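PDB 4IPA: putative curved DNA-binding protein, which is an Arx1 protein with the methionine-aminopeptidase-like M24 fold, linked to ribosome biogenesis and possibly able to bind DNA. Local coordinates for residues A51-I56 against Y96-S101; T85-A90 against E114-Q119; T108-G113 against I135-A140; V131-V136 against C343-T348. One frame throughout, in Å; residues are numbered along the deposited sequence.

Contact 1: residues A51-I56 against Y96-S101; sequences AKIIDI and YTPLRS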
loop_
_atom_site.group_PDB
_atom_site.type_symbol
_atom_site.label_atom_id
_atom_site.label_comp_id
_atom_site.label_asym_id
_atom_site.label_seq_id
_atom_site.Cartn_x
_atom_site.Cartn_y
_atom_site.Cartn_z
ATOM N N ALA A 51 -16.556 -12.344 10.428
ATOM C CA ALA A 51 -17.056 -11.291 9.539
ATOM C C ALA A 51 -16.803 -11.674 8.089
ATOM O O ALA A 51 -15.764 -12.233 7.763
ATOM C CB ALA A 51 -16.413 -9.931 9.849
ATOM N N LYS A 52 -17.773 -11.365 7.238
ATOM C CA LYS A 52 -17.663 -11.589 5.812
ATOM C C LYS A 52 -16.874 -10.459 5.159
ATOM O O LYS A 52 -17.238 -9.286 5.278
ATOM C CB LYS A 52 -19.062 -11.658 5.198
ATOM C CG LYS A 52 -19.964 -12.692 5.839
ATOM C CD LYS A 52 -21.424 -12.465 5.485
ATOM C CE LYS A 52 -21.667 -12.608 3.990
ATOM N NZ LYS A 52 -23.083 -12.294 3.639
ATOM N N ILE A 53 -15.813 -10.821 4.448
ATOM C CA ILE A 53 -14.992 -9.842 3.760
ATOM C C ILE A 53 -15.789 -8.879 2.875
ATOM O O ILE A 53 -15.510 -7.674 2.868
ATOM C CB ILE A 53 -13.860 -10.526 2.944
ATOM C CG1 ILE A 53 -12.857 -11.164 3.901
ATOM C CG2 ILE A 53 -13.130 -9.519 2.073
ATOM C CD1 ILE A 53 -11.704 -11.871 3.208
ATOM N N ILE A 54 -16.768 -9.389 2.127
ATOM C CA ILE A 54 -17.500 -8.518 1.211
ATOM C C ILE A 54 -18.285 -7.436 1.955
ATOM O O ILE A 54 -18.467 -6.334 1.440
ATOM C CB ILE A 54 -18.438 -9.281 0.231
ATOM C CG1 ILE A 54 -18.874 -8.351 -0.906
ATOM C CG2 ILE A 54 -19.672 -9.802 0.933
ATOM C CD1 ILE A 54 -18.605 -8.895 -2.255
ATOM N N ASP A 55 -18.741 -7.752 3.165
ATOM C CA ASP A 55 -19.454 -6.784 3.978
ATOM C C ASP A 55 -18.528 -5.668 4.450
ATOM O O ASP A 55 -18.901 -4.490 4.431
ATOM C CB ASP A 55 -20.115 -7.466 5.179
ATOM C CG ASP A 55 -21.300 -8.323 4.780
ATOM O OD1 ASP A 55 -21.803 -8.159 3.645
ATOM O OD2 ASP A 55 -21.732 -9.155 5.606
ATOM N N ILE A 56 -17.327 -6.046 4.878
ATOM C CA ILE A 56 -16.328 -5.086 5.331
ATOM C C ILE A 56 -15.909 -4.118 4.217
ATOM O O ILE A 56 -15.891 -2.907 4.425
ATOM C CB ILE A 56 -15.092 -5.800 5.901
ATOM C CG1 ILE A 56 -15.522 -6.857 6.926
ATOM C CG2 ILE A 56 -14.151 -4.791 6.543
ATOM C CD1 ILE A 56 -14.394 -7.748 7.424
ATOM N N TYR A 96 -7.450 -7.630 -1.760
ATOM C CA TYR A 96 -8.626 -8.435 -2.048
ATOM C C TYR A 96 -9.933 -7.643 -1.896
ATOM O O TYR A 96 -10.142 -6.965 -0.889
ATOM C CB TYR A 96 -8.638 -9.650 -1.113
ATOM C CG TYR A 96 -9.642 -10.720 -1.470
ATOM C CD1 TYR A 96 -9.675 -11.270 -2.747
ATOM C CD2 TYR A 96 -10.535 -11.203 -0.525
ATOM C CE1 TYR A 96 -10.596 -12.263 -3.078
ATOM C CE2 TYR A 96 -11.450 -12.186 -0.842
ATOM C CZ TYR A 96 -11.476 -12.719 -2.123
ATOM O OH TYR A 96 -12.391 -13.709 -2.440
ATOM N N THR A 97 -10.812 -7.738 -2.893
ATOM C CA THR A 97 -12.100 -7.033 -2.860
ATOM C C THR A 97 -13.097 -7.677 -3.840
ATOM O O THR A 97 -13.338 -7.161 -4.926
ATOM C CB THR A 97 -11.942 -5.503 -3.125
ATOM O OG1 THR A 97 -13.218 -4.908 -3.396
ATOM C CG2 THR A 97 -11.013 -5.241 -4.302
ATOM N N PRO A 98 -13.694 -8.811 -3.432
ATOM C CA PRO A 98 -14.415 -9.705 -4.348
ATOM C C PRO A 98 -15.812 -9.228 -4.765
ATOM O O PRO A 98 -16.368 -8.303 -4.169
ATOM C CB PRO A 98 -14.506 -11.003 -3.548
ATOM C CG PRO A 98 -14.588 -10.551 -2.130
ATOM C CD PRO A 98 -13.745 -9.286 -2.040
ATOM N N LEU A 99 -16.369 -9.863 -5.796
ATOM C CA LEU A 99 -17.745 -9.566 -6.232
ATOM C C LEU A 99 -18.791 -10.184 -5.310
ATOM O O LEU A 99 -18.595 -11.272 -4.773
ATOM C CB LEU A 99 -17.988 -10.054 -7.650
ATOM C CG LEU A 99 -17.131 -9.392 -8.728
ATOM C CD1 LEU A 99 -17.574 -9.840 -10.107
ATOM C CD2 LEU A 99 -17.220 -7.877 -8.599
ATOM N N ARG A 100 -19.903 -9.489 -5.135
ATOM C CA ARG A 100 -21.023 -10.048 -4.380
ATOM C C ARG A 100 -21.656 -11.241 -5.106
ATOM O O ARG A 100 -22.103 -12.193 -4.460
ATOM C CB ARG A 100 -22.082 -8.978 -4.062
ATOM C CG ARG A 100 -23.170 -9.482 -3.126
ATOM C CD ARG A 100 -23.927 -8.354 -2.430
ATOM N NE ARG A 100 -23.200 -7.791 -1.295
ATOM C CZ ARG A 100 -22.986 -8.423 -0.143
ATOM N NH1 ARG A 100 -23.425 -9.661 0.036
ATOM N NH2 ARG A 100 -22.317 -7.821 0.833
ATOM N N SER A 101 -21.658 -11.197 -6.440
ATOM C CA SER A 101 -22.257 -12.254 -7.266
ATOM C C SER A 101 -21.369 -13.491 -7.457
ATOM O O SER A 101 -21.808 -14.490 -8.023
ATOM C CB SER A 101 -22.645 -11.700 -8.641
ATOM O OG SER A 101 -21.486 -11.296 -9.365
HETATM O O HOH W 1 -23.872 -10.043 3.237
#

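Contact 2: residues T85-A90 against E114-Q119; sequences TTVSPA and EPIKIQ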
loop_
_atom_site.group_PDB
_atom_site.type_symbol
_atom_site.label_atom_id
_atom_site.label_comp_id
_atom_site.label_asym_id
_atom_site.label_seq_id
_atom_site.Cartn_x
_atom_site.Cartn_y
_atom_site.Cartn_z
ATOM N N THR A 85 -11.571 -0.086 -0.616
ATOM C CA THR A 85 -11.376 -0.812 0.626
ATOM C C THR A 85 -11.082 -2.269 0.301
ATOM O O THR A 85 -11.849 -2.925 -0.396
ATOM C CB THR A 85 -12.640 -0.790 1.495
ATOM O OG1 THR A 85 -12.975 0.558 1.844
ATOM C CG2 THR A 85 -12.415 -1.597 2.761
ATOM N N THR A 86 -9.961 -2.784 0.776
ATOM C CA THR A 86 -9.664 -4.183 0.514
ATOM C C THR A 86 -9.270 -4.857 1.813
ATOM O O THR A 86 -8.703 -4.230 2.704
ATOM C CB THR A 86 -8.536 -4.359 -0.512
ATOM O OG1 THR A 86 -7.361 -3.702 -0.026
ATOM C CG2 THR A 86 -8.945 -3.794 -1.874
ATOM N N VAL A 87 -9.565 -6.143 1.913
ATOM C CA VAL A 87 -9.347 -6.881 3.143
ATOM C C VAL A 87 -8.814 -8.243 2.753
ATOM O O VAL A 87 -9.550 -9.072 2.238
ATOM C CB VAL A 87 -10.657 -6.986 3.941
ATOM C CG1 VAL A 87 -10.506 -7.906 5.149
ATOM C CG2 VAL A 87 -11.115 -5.583 4.370
ATOM N N SER A 88 -7.519 -8.456 2.975
ATOM C CA SER A 88 -6.830 -9.605 2.403
ATOM C C SER A 88 -6.382 -10.608 3.459
ATOM O O SER A 88 -5.633 -10.261 4.376
ATOM C CB SER A 88 -5.630 -9.146 1.572
ATOM O OG SER A 88 -6.029 -8.145 0.657
ATOM N N PRO A 89 -6.852 -11.864 3.331
ATOM C CA PRO A 89 -6.448 -12.930 4.261
ATOM C C PRO A 89 -4.943 -13.244 4.219
ATOM O O PRO A 89 -4.179 -12.619 3.470
ATOM C CB PRO A 89 -7.262 -14.145 3.801
ATOM C CG PRO A 89 -8.450 -13.564 3.059
ATOM C CD PRO A 89 -7.892 -12.304 2.388
ATOM N N ALA A 90 -4.563 -14.248 5.010
ATOM C CA ALA A 90 -3.186 -14.552 5.376
ATOM C C ALA A 90 -2.174 -14.609 4.240
ATOM O O ALA A 90 -1.141 -13.924 4.294
ATOM C CB ALA A 90 -3.136 -15.844 6.201
ATOM N N GLU A 114 -5.437 -14.705 11.978
ATOM C CA GLU A 114 -4.755 -14.492 10.705
ATOM C C GLU A 114 -4.313 -13.047 10.543
ATOM O O GLU A 114 -4.962 -12.140 11.047
ATOM C CB GLU A 114 -5.645 -14.874 9.532
ATOM C CG GLU A 114 -5.639 -16.344 9.233
ATOM C CD GLU A 114 -6.258 -16.650 7.880
ATOM O OE1 GLU A 114 -6.374 -17.861 7.551
ATOM O OE2 GLU A 114 -6.616 -15.682 7.153
ATOM N N PRO A 115 -3.196 -12.836 9.839
ATOM C CA PRO A 115 -2.754 -11.478 9.500
ATOM C C PRO A 115 -3.540 -10.941 8.301
ATOM O O PRO A 115 -3.421 -11.451 7.198
ATOM C CB PRO A 115 -1.263 -11.661 9.180
ATOM C CG PRO A 115 -1.154 -13.076 8.728
ATOM C CD PRO A 115 -2.214 -13.863 9.449
ATOM N N ILE A 116 -4.348 -9.919 8.549
ATOM C CA ILE A 116 -5.250 -9.342 7.563
ATOM C C ILE A 116 -4.685 -8.011 7.093
ATOM O O ILE A 116 -4.380 -7.141 7.920
ATOM C CB ILE A 116 -6.663 -9.070 8.184
ATOM C CG1 ILE A 116 -7.253 -10.350 8.798
ATOM C CG2 ILE A 116 -7.604 -8.470 7.155
ATOM C CD1 ILE A 116 -7.280 -11.518 7.837
ATOM N N LYS A 117 -4.545 -7.853 5.779
ATOM C CA LYS A 117 -4.057 -6.608 5.195
ATOM C C LYS A 117 -5.234 -5.742 4.830
ATOM O O LYS A 117 -6.103 -6.152 4.074
ATOM C CB LYS A 117 -3.201 -6.851 3.946
ATOM C CG LYS A 117 -1.797 -7.276 4.241
ATOM C CD LYS A 117 -1.784 -8.638 4.917
ATOM C CE LYS A 117 -2.247 -9.734 3.957
ATOM N NZ LYS A 117 -2.130 -11.088 4.595
ATOM N N ILE A 118 -5.261 -4.544 5.386
ATOM C CA ILE A 118 -6.305 -3.598 5.073
ATOM C C ILE A 118 -5.665 -2.419 4.355
ATOM O O ILE A 118 -4.848 -1.687 4.920
ATOM C CB ILE A 118 -7.039 -3.161 6.334
ATOM C CG1 ILE A 118 -7.565 -4.403 7.065
ATOM C CG2 ILE A 118 -8.189 -2.217 5.979
ATOM C CD1 ILE A 118 -7.296 -4.407 8.542
ATOM N N GLN A 119 -5.999 -2.282 3.084
ATOM C CA GLN A 119 -5.434 -1.243 2.245
ATOM C C GLN A 119 -6.573 -0.491 1.586
ATOM O O GLN A 119 -7.474 -1.089 0.983
ATOM C CB GLN A 119 -4.495 -1.845 1.200
ATOM C CG GLN A 119 -3.954 -0.867 0.160
ATOM C CD GLN A 119 -2.763 -1.466 -0.597
ATOM O OE1 GLN A 119 -2.483 -1.114 -1.750
ATOM N NE2 GLN A 119 -2.059 -2.384 0.063
HETATM O O HOH W 2 -5.795 -5.504 1.534
#

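Contact 3: residues T108-G113 against I135-A140; sequences TEIQPG and IVAKNA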
loop_
_atom_site.group_PDB
_atom_site.type_symbol
_atom_site.label_atom_id
_atom_site.label_comp_id
_atom_site.label_asym_id
_atom_site.label_seq_id
_atom_site.Cartn_x
_atom_site.Cartn_y
_atom_site.Cartn_z
ATOM N N THR A 108 -16.568 -15.679 1.942
ATOM C CA THR A 108 -15.306 -15.754 2.683
ATOM C C THR A 108 -15.373 -14.938 3.983
ATOM O O THR A 108 -15.794 -13.776 3.981
ATOM C CB THR A 108 -14.138 -15.214 1.845
ATOM O OG1 THR A 108 -14.125 -15.853 0.564
ATOM C CG2 THR A 108 -12.805 -15.446 2.561
ATOM N N GLU A 109 -14.943 -15.541 5.081
ATOM C CA GLU A 109 -14.968 -14.868 6.377
ATOM C C GLU A 109 -13.571 -14.730 6.970
ATOM O O GLU A 109 -12.685 -15.562 6.723
ATOM C CB GLU A 109 -15.871 -15.622 7.375
ATOM C CG GLU A 109 -17.261 -15.947 6.842
ATOM C CD GLU A 109 -18.186 -16.549 7.898
ATOM O OE1 GLU A 109 -17.706 -17.284 8.795
ATOM O OE2 GLU A 109 -19.401 -16.272 7.829
ATOM N N ILE A 110 -13.396 -13.684 7.770
ATOM C CA ILE A 110 -12.174 -13.478 8.535
ATOM C C ILE A 110 -11.914 -14.696 9.428
ATOM O O ILE A 110 -12.784 -15.110 10.193
ATOM C CB ILE A 110 -12.287 -12.219 9.442
ATOM C CG1 ILE A 110 -12.654 -10.986 8.618
ATOM C CG2 ILE A 110 -10.987 -11.990 10.223
ATOM C CD1 ILE A 110 -11.633 -10.658 7.538
ATOM N N GLN A 111 -10.717 -15.258 9.322
ATOM C CA GLN A 111 -10.294 -16.368 10.162
ATOM C C GLN A 111 -9.495 -15.856 11.364
ATOM O O GLN A 111 -8.610 -15.017 11.217
ATOM C CB GLN A 111 -9.424 -17.327 9.353
ATOM C CG GLN A 111 -10.077 -17.805 8.079
ATOM C CD GLN A 111 -11.354 -18.564 8.360
ATOM O OE1 GLN A 111 -11.330 -19.607 9.009
ATOM N NE2 GLN A 111 -12.481 -18.033 7.890
ATOM N N PRO A 112 -9.793 -16.380 12.558
ATOM C CA PRO A 112 -9.131 -15.921 13.792
ATOM C C PRO A 112 -7.603 -16.088 13.769
ATOM O O PRO A 112 -7.074 -17.086 13.273
ATOM C CB PRO A 112 -9.762 -16.794 14.885
ATOM C CG PRO A 112 -10.320 -18.008 14.139
ATOM C CD PRO A 112 -10.736 -17.491 12.791
ATOM N N GLY A 113 -6.909 -15.087 14.301
ATOM C CA GLY A 113 -5.459 -15.096 14.396
ATOM C C GLY A 113 -4.722 -14.802 13.097
ATOM O O GLY A 113 -3.511 -14.689 13.095
ATOM N N ILE A 135 -3.249 -6.293 10.547
ATOM C CA ILE A 135 -3.686 -6.559 11.906
ATOM C C ILE A 135 -3.915 -8.054 12.095
ATOM O O ILE A 135 -4.023 -8.810 11.115
ATOM C CB ILE A 135 -4.993 -5.832 12.227
ATOM C CG1 ILE A 135 -6.100 -6.335 11.302
ATOM C CG2 ILE A 135 -4.812 -4.303 12.125
ATOM C CD1 ILE A 135 -7.451 -5.971 11.771
ATOM N N VAL A 136 -3.971 -8.477 13.356
ATOM C CA VAL A 136 -4.292 -9.854 13.705
ATOM C C VAL A 136 -5.785 -9.943 13.972
ATOM O O VAL A 136 -6.325 -9.237 14.824
ATOM C CB VAL A 136 -3.506 -10.326 14.941
ATOM C CG1 VAL A 136 -3.902 -11.759 15.330
ATOM C CG2 VAL A 136 -2.018 -10.251 14.673
ATOM N N ALA A 137 -6.466 -10.790 13.216
ATOM C CA ALA A 137 -7.898 -10.933 13.379
ATOM C C ALA A 137 -8.216 -11.468 14.777
ATOM O O ALA A 137 -7.666 -12.479 15.203
ATOM C CB ALA A 137 -8.458 -11.841 12.310
ATOM N N LYS A 138 -9.098 -10.784 15.491
ATOM C CA LYS A 138 -9.416 -11.197 16.849
ATOM C C LYS A 138 -10.579 -10.388 17.405
ATOM O O LYS A 138 -10.924 -9.339 16.870
ATOM C CB LYS A 138 -8.189 -11.010 17.748
ATOM C CG LYS A 138 -7.917 -9.555 18.083
ATOM C CD LYS A 138 -6.600 -9.389 18.826
ATOM C CE LYS A 138 -6.132 -7.941 18.784
ATOM N NZ LYS A 138 -5.744 -7.513 17.395
ATOM N N ASN A 139 -11.175 -10.886 18.483
ATOM C CA ASN A 139 -12.239 -10.167 19.178
ATOM C C ASN A 139 -11.692 -9.167 20.183
ATOM O O ASN A 139 -10.554 -9.285 20.636
ATOM C CB ASN A 139 -13.194 -11.142 19.864
ATOM C CG ASN A 139 -14.014 -11.932 18.870
ATOM O OD1 ASN A 139 -13.921 -13.162 18.802
ATOM N ND2 ASN A 139 -14.815 -11.224 18.071
ATOM N N ALA A 140 -12.519 -8.186 20.523
ATOM C CA ALA A 140 -12.118 -7.099 21.399
ATOM C C ALA A 140 -11.458 -7.551 22.683
ATOM O O ALA A 140 -10.525 -6.905 23.163
#

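Contact 4: residues V131-V136 against C343-T348; sequences VCDTIV and CRLLTT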
loop_
_atom_site.group_PDB
_atom_site.type_symbol
_atom_site.label_atom_id
_atom_site.label_comp_id
_atom_site.label_asym_id
_atom_site.label_seq_id
_atom_site.Cartn_x
_atom_site.Cartn_y
_atom_site.Cartn_z
ATOM N N VAL A 131 -3.059 3.822 2.195
ATOM C CA VAL A 131 -2.537 3.278 3.447
ATOM C C VAL A 131 -2.792 1.782 3.508
ATOM O O VAL A 131 -3.784 1.299 2.970
ATOM C CB VAL A 131 -3.206 3.923 4.710
ATOM C CG1 VAL A 131 -2.948 5.405 4.774
ATOM C CG2 VAL A 131 -4.704 3.659 4.733
ATOM N N CYS A 132 -1.895 1.055 4.165
ATOM C CA CYS A 132 -2.099 -0.363 4.420
ATOM C C CYS A 132 -1.533 -0.707 5.791
ATOM O O CYS A 132 -0.355 -0.453 6.059
ATOM C CB CYS A 132 -1.430 -1.245 3.359
ATOM S SG CYS A 132 -1.608 -3.066 3.654
ATOM N N ASP A 133 -2.386 -1.278 6.642
ATOM C CA ASP A 133 -1.978 -1.828 7.928
ATOM C C ASP A 133 -2.198 -3.343 7.846
ATOM O O ASP A 133 -3.052 -3.822 7.091
ATOM C CB ASP A 133 -2.835 -1.220 9.064
ATOM C CG ASP A 133 -2.240 -1.457 10.477
ATOM O OD1 ASP A 133 -1.071 -1.900 10.589
ATOM O OD2 ASP A 133 -2.949 -1.174 11.483
ATOM N N THR A 134 -1.417 -4.096 8.609
ATOM C CA THR A 134 -1.726 -5.495 8.828
ATOM C C THR A 134 -2.094 -5.692 10.303
ATOM O O THR A 134 -1.352 -5.290 11.198
ATOM C CB THR A 134 -0.560 -6.407 8.439
ATOM O OG1 THR A 134 -0.287 -6.251 7.044
ATOM C CG2 THR A 134 -0.905 -7.879 8.723
ATOM N N ILE A 135 -3.249 -6.293 10.547
ATOM C CA ILE A 135 -3.686 -6.559 11.906
ATOM C C ILE A 135 -3.915 -8.054 12.095
ATOM O O ILE A 135 -4.023 -8.810 11.115
ATOM C CB ILE A 135 -4.993 -5.832 12.227
ATOM C CG1 ILE A 135 -6.100 -6.335 11.302
ATOM C CG2 ILE A 135 -4.812 -4.303 12.125
ATOM C CD1 ILE A 135 -7.451 -5.971 11.771
ATOM N N VAL A 136 -3.971 -8.477 13.356
ATOM C CA VAL A 136 -4.292 -9.854 13.705
ATOM C C VAL A 136 -5.785 -9.943 13.972
ATOM O O VAL A 136 -6.325 -9.237 14.824
ATOM C CB VAL A 136 -3.506 -10.326 14.941
ATOM C CG1 VAL A 136 -3.902 -11.759 15.330
ATOM C CG2 VAL A 136 -2.018 -10.251 14.673
ATOM N N CYS A 343 2.745 -10.234 5.503
ATOM C CA CYS A 343 2.483 -9.014 6.231
ATOM C C CYS A 343 2.881 -7.828 5.345
ATOM O O CYS A 343 3.904 -7.885 4.674
ATOM C CB CYS A 343 3.289 -9.044 7.529
ATOM S SG CYS A 343 3.045 -7.646 8.623
ATOM N N ARG A 344 2.068 -6.773 5.321
ATOM C CA ARG A 344 2.344 -5.608 4.460
ATOM C C ARG A 344 2.052 -4.282 5.158
ATOM O O ARG A 344 1.109 -4.157 5.956
ATOM C CB ARG A 344 1.539 -5.666 3.144
ATOM C CG ARG A 344 1.760 -6.931 2.304
ATOM C CD ARG A 344 1.190 -6.795 0.873
ATOM N NE ARG A 344 -0.248 -6.555 0.882
ATOM C CZ ARG A 344 -0.818 -5.378 0.625
ATOM N NH1 ARG A 344 -0.076 -4.313 0.313
ATOM N NH2 ARG A 344 -2.135 -5.271 0.668
ATOM N N LEU A 345 2.879 -3.291 4.872
ATOM C CA LEU A 345 2.589 -1.926 5.284
ATOM C C LEU A 345 2.733 -1.001 4.089
ATOM O O LEU A 345 3.559 -1.228 3.207
ATOM C CB LEU A 345 3.543 -1.484 6.382
ATOM C CG LEU A 345 3.437 -2.252 7.702
ATOM C CD1 LEU A 345 4.721 -2.063 8.530
ATOM C CD2 LEU A 345 2.197 -1.805 8.466
ATOM N N LEU A 346 1.935 0.055 4.075
ATOM C CA LEU A 346 1.983 1.015 2.999
ATOM C C LEU A 346 1.732 2.369 3.640
ATOM O O LEU A 346 0.722 2.586 4.323
ATOM C CB LEU A 346 0.949 0.694 1.901
ATOM C CG LEU A 346 1.279 1.201 0.483
ATOM C CD1 LEU A 346 0.405 0.560 -0.634
ATOM C CD2 LEU A 346 1.220 2.726 0.410
ATOM N N THR A 347 2.682 3.265 3.431
ATOM C CA THR A 347 2.638 4.590 4.007
ATOM C C THR A 347 2.780 5.597 2.872
ATOM O O THR A 347 3.646 5.451 2.009
ATOM C CB THR A 347 3.814 4.782 4.995
ATOM O OG1 THR A 347 3.807 3.729 5.975
ATOM C CG2 THR A 347 3.725 6.134 5.697
ATOM N N THR A 348 1.945 6.624 2.865
ATOM C CA THR A 348 2.138 7.727 1.926
ATOM C C THR A 348 2.965 8.824 2.595
ATOM O O THR A 348 2.554 9.367 3.613
ATOM C CB THR A 348 0.793 8.287 1.448
ATOM O OG1 THR A 348 0.121 7.285 0.674
ATOM C CG2 THR A 348 1.014 9.558 0.577
#

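Contact 1: residues A51-I56 against Y96-S101
A salt-bridge network of Lys52, Asp55 and Arg100 ties the N-terminal turn of helix 53-69 to the loop that follows strand 79-88, and a strip of apolar side chains runs beside it. Arg100 NH2 donates to Asp55 OD1 at 2.9 Å, with an N-H...O angle of 147°. The acceptor lies at the edge of the guanidinium, near its plane, and the carboxylate and guanidinium planes differ by only 23°. Lys52, the N-cap residue, comes up to the same carboxylate through NZ, a long salt bridge of 3.9 Å to Asp55 OD2. A water also links Asp55 OD1 with Arg100 NH1, although its separation from Lys52 NZ is too short to be trusted.

Ile54 lies over a face of the guanidinium. Its CG2 is 3.3 Å from Arg100 NH2, while CG1 is anti to the backbone N (chi1 -165°). CD1, turned by chi2, comes against the backbone of Pro98 to Arg100, where its shortest approaches are doubtful. One residue earlier, Ile53 CD1 meets the edge of the Tyr96 ring, 4.0 Å from Tyr96 CD2. Ile53 CG2 also reaches Pro98 CD at 4.2 Å, and that CD packs on a face of the tyrosine ring, whose OH is bonded to Glu105.

Arg100 NH2 has a second carboxylate partner in Glu58, so two acids share one guanidinium. That pairing probably offsets the like charge of Lys52 NZ, 4.5 Å from Arg100 NH1, and the nearby helix N-terminus would be expected to favour a charged Asp55.

Contact 2: residues T85-A90 against E114-Q119
Thr86 to Ser88 and Lys117 to Gln119 pair as antiparallel strands, their axes 4.7 Å apart at closest and their directions 166° apart. Ser88 and Lys117 form a hydrogen-bonded pair with both bonds made, Ser88 N to Lys117 O at 2.9 Å and Lys117 N to Ser88 O at 3.0 Å. Val87 faces Ile118 in a non-hydrogen-bonded pair. At Thr86 and Gln119 the return bond from Gln119 N is weak, but Gln119 O is gripped twice, by Thr86 N and by Thr86 OG1 at 2.8 Å. The hydroxyl can do this because it stands between the backbone N and the carbonyl carbon (chi1 58°). A water on the same face joins Thr86 OG1, Ser88 OG and Lys117 O; Ser88 OG also bonds to Tyr96 N.

Lys117 folds back along the strand end, bent at chi2 and chi3, to bring NZ among carbonyl oxygens. It donates to Pro89 O at 2.8 Å and to Ala90 O at 3.0 Å, in both cases from above the carbonyl plane, and further to Pro115 O and Val342 O, a setting that would suit a buried ammonium. Beyond the strand, Ala90 N donates to Glu114 OE2 at 3.3 Å, meeting it from above the carboxylate plane. Val87 CG1 and Ile116 CG2 touch at 3.6 Å on the opposite face from Lys117.

On that apolar face Val87 packs against Ile53 and Ile56 of helix 53-69, and Ile118 against Leu40 and Val43 of helix 23-46. Strand 127-136 pairs with the far edge of strand 115-124, which is therefore the middle strand of this antiparallel sheet.

Contact 3: residues T108-G113 against I135-A140
The carbonyl of Ala137 is the flat group through which the two segments bond: Gly113 N approaches its oxygen at 2.9 Å, tilted 26° from the carbonyl plane, with an N-H...O angle of 157°. A second flat group, the amide of Gln111, is engaged within its own segment, where NE2 holds Glu109 O at its edge, near the amide plane. The backbone O of Gln111 instead meets Ala137 CB at 3.4 Å. The same methyl also meets Ile110 CG2, only 3.3 Å away and closer than two methyls normally sit; CG2 stands anti to the backbone N.

The loop between strands 79-88 and 115-124 is thereby fastened to the chain leaving strand 127-136, and Glu114, next after Gly113, continues the pairing by its backbone bond to Ala137. Gly113 has a positive phi (77°), a backbone turn that glycine adopts easily, and its O receives Gln150 NE2 of helix 148-167. Val136 CG1 lies 3.7 Å from that same Gly113 O. Ile110 also packs against Ile53 and Ile56 of helix 53-69.

Contact 4: residues V131-V136 against C343-T348
Backbone hydrogen bonds join Cys132 and Leu346 in a single antiparallel bridge: Cys132 N gives to Leu346 O at 3.0 Å, and Leu346 N gives to Cys132 O at 3.1 Å. The strand directions differ by 150°, and the spacing between CA atoms widens from 4.5 Å at this pair to 6.0 Å between Thr134 and Arg344. There a side chain makes the bond, Thr134 OG1 donating to Arg344 O at 2.7 Å, in the carbonyl plane and on a lone pair.

This bridge connects strand 127-136, at the edge of a three-stranded antiparallel sheet, with strand 342-352 of a five-stranded one, consistent with the two-lobed pita-bread fold of M24 proteins.

Among apolar and sulfur contacts, Cys132 CB and Leu346 CB are tight at 3.4 Å. Cys132 SG, anti to the backbone N (chi1 178°), lies over one face of the Arg344 guanidinium, 3.5 Å above its plane and offset toward the rim; the charge itself pairs with Glu254. Cys343 SG touches Thr134 CB at 3.8 Å. Leu345 lies side by side with Asp133, pointing the same way, its CD2 near Asp133 OD1, which is bonded to Trp365 NE1.

How the contacts relate
Contacts 1, 2 and 3 lie on one side of the chain centre and touch one another. Contact 2 sits between the others: its centre is about 11 Å from that of contact 1, 10 Å from contact 3 and 9 Å from contact 4. Tyr96 O and Val87 N, 3.0 Å apart, probably hydrogen-bond contact 1 to contact 2, while Ala51 O and Ile110 N, 2.8 Å apart and probably hydrogen-bonded, tie contact 1 to contact 3. Ile116 N, 2.8 Å from Ile135 O and probably hydrogen-bonded to it, carries the sheet from contact 2 into strand 127-136, which contacts 3 and 4 share. Contacts 1 and 4 do not touch, their nearest atoms lying about 6 Å apart.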